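Local coordinates for maternal protein tudor (Drosophila melanogaster, PDB 4Q5W) that is required for primordial germ cell formation and may act in the Piwi-interacting RNA pathway, here represented by its ninth extended Tudor domain, a module that recognises methylated arginine, at residues Leu81-Gly85 with Lys104-Glu108. Numbering follows the deposited sequence.
Sequences LIDYG and KPVAE
D83 and V106 meet in a polar loop-to-loop contact of the extended Tudor domain. The turn after strand 77-81 of the four-stranded Tudor sheet touches the linker that enters strand 108-112 of the other sheet. The V106 amide donates to D83 OD1, 3.0 Å from V106 N, at an N-H...O angle of 160°. The amide nitrogen meets OD1 on its anti side, 21° out of the carboxylate plane. With CG beside its own backbone N (chi1 -69°), the D83 carboxylate swings toward the linker. The two side chains cross at a slant, with V106 CG2 3.5 Å from D83 OD1. A second, more bent bond runs from A107 N to D83 O at 3.3 Å, with N above the carbonyl plane. The A107 methyl carbon CB also lies 3.2 Å from D83 O. P105 CB lies 3.5 Å from I82 O. One water donates to both I82 O and A107 O. R65 of strand 63-71 forms a salt bridge with D83 OD1 and also bonds K104 O. Replacing D83 by alanine removes the carboxylate, and would probably leave the V106 amide without this acceptor and R65 without this salt bridge. OD1 of the buried D83 is thus shared between a linker amide and an arginine, which probably stabilises its charge and joins the turn to the linker, while D83 O reaches Q20 of strand 16-21 in the other sheet.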
ATOM      1  N   LEU A  81       6.572  -1.202  -5.111  1.00 12.53           N
ATOM      2  CA  LEU A  81       5.918  -0.283  -6.037  1.00 11.92           C
ATOM      3  C   LEU A  81       5.603   0.965  -5.234  1.00 12.12           C
ATOM      4  O   LEU A  81       4.581   1.026  -4.528  1.00 14.72           O
ATOM      5  CB  LEU A  81       4.646  -0.896  -6.622  1.00 11.95           C
ATOM      6  CG  LEU A  81       4.793  -2.320  -7.195  1.00 13.30           C
ATOM      7  CD1 LEU A  81       3.500  -2.776  -7.856  1.00 16.19           C
ATOM      8  CD2 LEU A  81       5.963  -2.411  -8.175  1.00 12.47           C
ATOM      9  N   ILE A  82       6.497   1.946  -5.327  1.00 11.41           N
ATOM     10  CA  ILE A  82       6.533   3.059  -4.381  1.00 14.01           C
ATOM     11  C   ILE A  82       5.257   3.882  -4.293  1.00 12.21           C
ATOM     12  O   ILE A  82       4.960   4.457  -3.243  1.00 13.79           O
ATOM     13  CB  ILE A  82       7.722   4.000  -4.634  1.00 12.72           C
ATOM     14  CG1 ILE A  82       7.631   4.636  -6.027  1.00 13.05           C
ATOM     15  CG2 ILE A  82       9.029   3.245  -4.446  1.00 14.32           C
ATOM     16  CD1 ILE A  82       8.557   5.828  -6.200  1.00 11.56           C
ATOM     17  N   ASP A  83       4.501   3.943  -5.382  1.00 12.79           N
ATOM     18  CA  ASP A  83       3.289   4.740  -5.377  1.00 13.31           C
ATOM     19  C   ASP A  83       2.150   4.030  -4.670  1.00 10.46           C
ATOM     20  O   ASP A  83       1.148   4.660  -4.344  1.00 14.27           O
ATOM     21  CB  ASP A  83       2.901   5.158  -6.800  1.00 11.19           C
ATOM     22  CG  ASP A  83       3.879   6.165  -7.385  1.00 13.76           C
ATOM     23  OD1 ASP A  83       4.338   7.046  -6.619  1.00 11.43           O
ATOM     24  OD2 ASP A  83       4.194   6.072  -8.591  1.00 12.29           O
ATOM     25  N   TYR A  84       2.325   2.737  -4.397  1.00  9.30           N
ATOM     26  CA  TYR A  84       1.240   1.910  -3.849  1.00 13.62           C
ATOM     27  C   TYR A  84       1.591   1.229  -2.533  1.00 16.08           C
ATOM     28  O   TYR A  84       0.748   1.135  -1.621  1.00 14.35           O
ATOM     29  CB  TYR A  84       0.786   0.865  -4.875  1.00 12.46           C
ATOM     30  CG  TYR A  84       0.198   1.488  -6.116  1.00 14.77           C
ATOM     31  CD1 TYR A  84       1.016   1.961  -7.142  1.00 11.68           C
ATOM     32  CD2 TYR A  84      -1.170   1.645  -6.252  1.00 15.91           C
ATOM     33  CE1 TYR A  84       0.475   2.545  -8.270  1.00  9.64           C
ATOM     34  CE2 TYR A  84      -1.709   2.227  -7.372  1.00 12.70           C
ATOM     35  CZ  TYR A  84      -0.875   2.674  -8.382  1.00 14.29           C
ATOM     36  OH  TYR A  84      -1.421   3.255  -9.505  1.00 16.97           O
ATOM     37  N   GLY A  85       2.818   0.730  -2.435  1.00 11.25           N
ATOM     38  CA  GLY A  85       3.284   0.138  -1.191  1.00 10.12           C
ATOM     39  C   GLY A  85       3.516  -1.363  -1.203  1.00 12.65           C
ATOM     40  O   GLY A  85       4.289  -1.869  -0.391  1.00 13.64           O
ATOM     41  N   LYS A 104       7.618  12.882  -5.305  1.00 12.76           N
ATOM     42  CA  LYS A 104       7.536  11.984  -4.152  1.00 11.02           C
ATOM     43  C   LYS A 104       6.566  10.818  -4.398  1.00 10.41           C
ATOM     44  O   LYS A 104       5.673  10.911  -5.243  1.00 11.70           O
ATOM     45  CB  LYS A 104       7.103  12.758  -2.893  1.00 18.36           C
ATOM     46  CG  LYS A 104       8.008  13.902  -2.493  1.00 25.17           C
ATOM     47  CD  LYS A 104       9.364  13.429  -1.988  1.00 33.97           C
ATOM     48  CE  LYS A 104      10.202  14.613  -1.525  1.00 37.49           C
ATOM     49  NZ  LYS A 104      11.613  14.522  -1.988  1.00 41.97           N
ATOM     50  N   PRO A 105       6.752   9.704  -3.671  1.00 11.35           N
ATOM     51  CA  PRO A 105       5.782   8.608  -3.782  1.00 10.09           C
ATOM     52  C   PRO A 105       4.381   9.111  -3.470  1.00 10.54           C
ATOM     53  O   PRO A 105       4.193   9.918  -2.559  1.00 13.38           O
ATOM     54  CB  PRO A 105       6.231   7.628  -2.690  1.00 14.35           C
ATOM     55  CG  PRO A 105       7.653   7.929  -2.450  1.00 14.99           C
ATOM     56  CD  PRO A 105       7.812   9.404  -2.692  1.00 14.41           C
ATOM     57  N   VAL A 106       3.405   8.624  -4.220  1.00  9.69           N
ATOM     58  CA  VAL A 106       2.030   9.087  -4.074  1.00 11.44           C
ATOM     59  C   VAL A 106       1.459   8.631  -2.730  1.00 14.52           C
ATOM     60  O   VAL A 106       1.013   9.460  -1.924  1.00 11.49           O
ATOM     61  CB  VAL A 106       1.181   8.582  -5.235  1.00 12.10           C
ATOM     62  CG1 VAL A 106      -0.301   8.861  -4.994  1.00 10.94           C
ATOM     63  CG2 VAL A 106       1.649   9.237  -6.530  1.00 12.32           C
ATOM     64  N   ALA A 107       1.520   7.327  -2.475  1.00 13.72           N
ATOM     65  CA  ALA A 107       1.045   6.765  -1.204  1.00 14.81           C
ATOM     66  C   ALA A 107       1.799   7.295   0.011  1.00 19.82           C
ATOM     67  O   ALA A 107       3.027   7.445  -0.014  1.00 18.96           O
ATOM     68  CB  ALA A 107       1.127   5.243  -1.227  1.00 14.71           C
ATOM     69  N   GLU A 108       1.053   7.572   1.079  1.00 11.75           N
ATOM     70  CA  GLU A 108       1.643   7.954   2.352  1.00 14.67           C
ATOM     71  C   GLU A 108       1.336   6.849   3.350  1.00 17.91           C
ATOM     72  O   GLU A 108       0.333   6.156   3.218  1.00 18.16           O
ATOM     73  CB  GLU A 108       1.068   9.281   2.838  1.00 19.11           C
ATOM     74  CG  GLU A 108       1.347  10.427   1.892  1.00 25.84           C
ATOM     75  CD  GLU A 108       0.583  11.690   2.239  1.00 31.25           C
ATOM     76  OE1 GLU A 108       0.445  12.549   1.346  1.00 33.94           O
ATOM     77  OE2 GLU A 108       0.120  11.828   3.396  1.00 30.56           O
TER
HETATM   78  O   HOH W   1       4.576   5.135  -0.634  1.00 28.90           O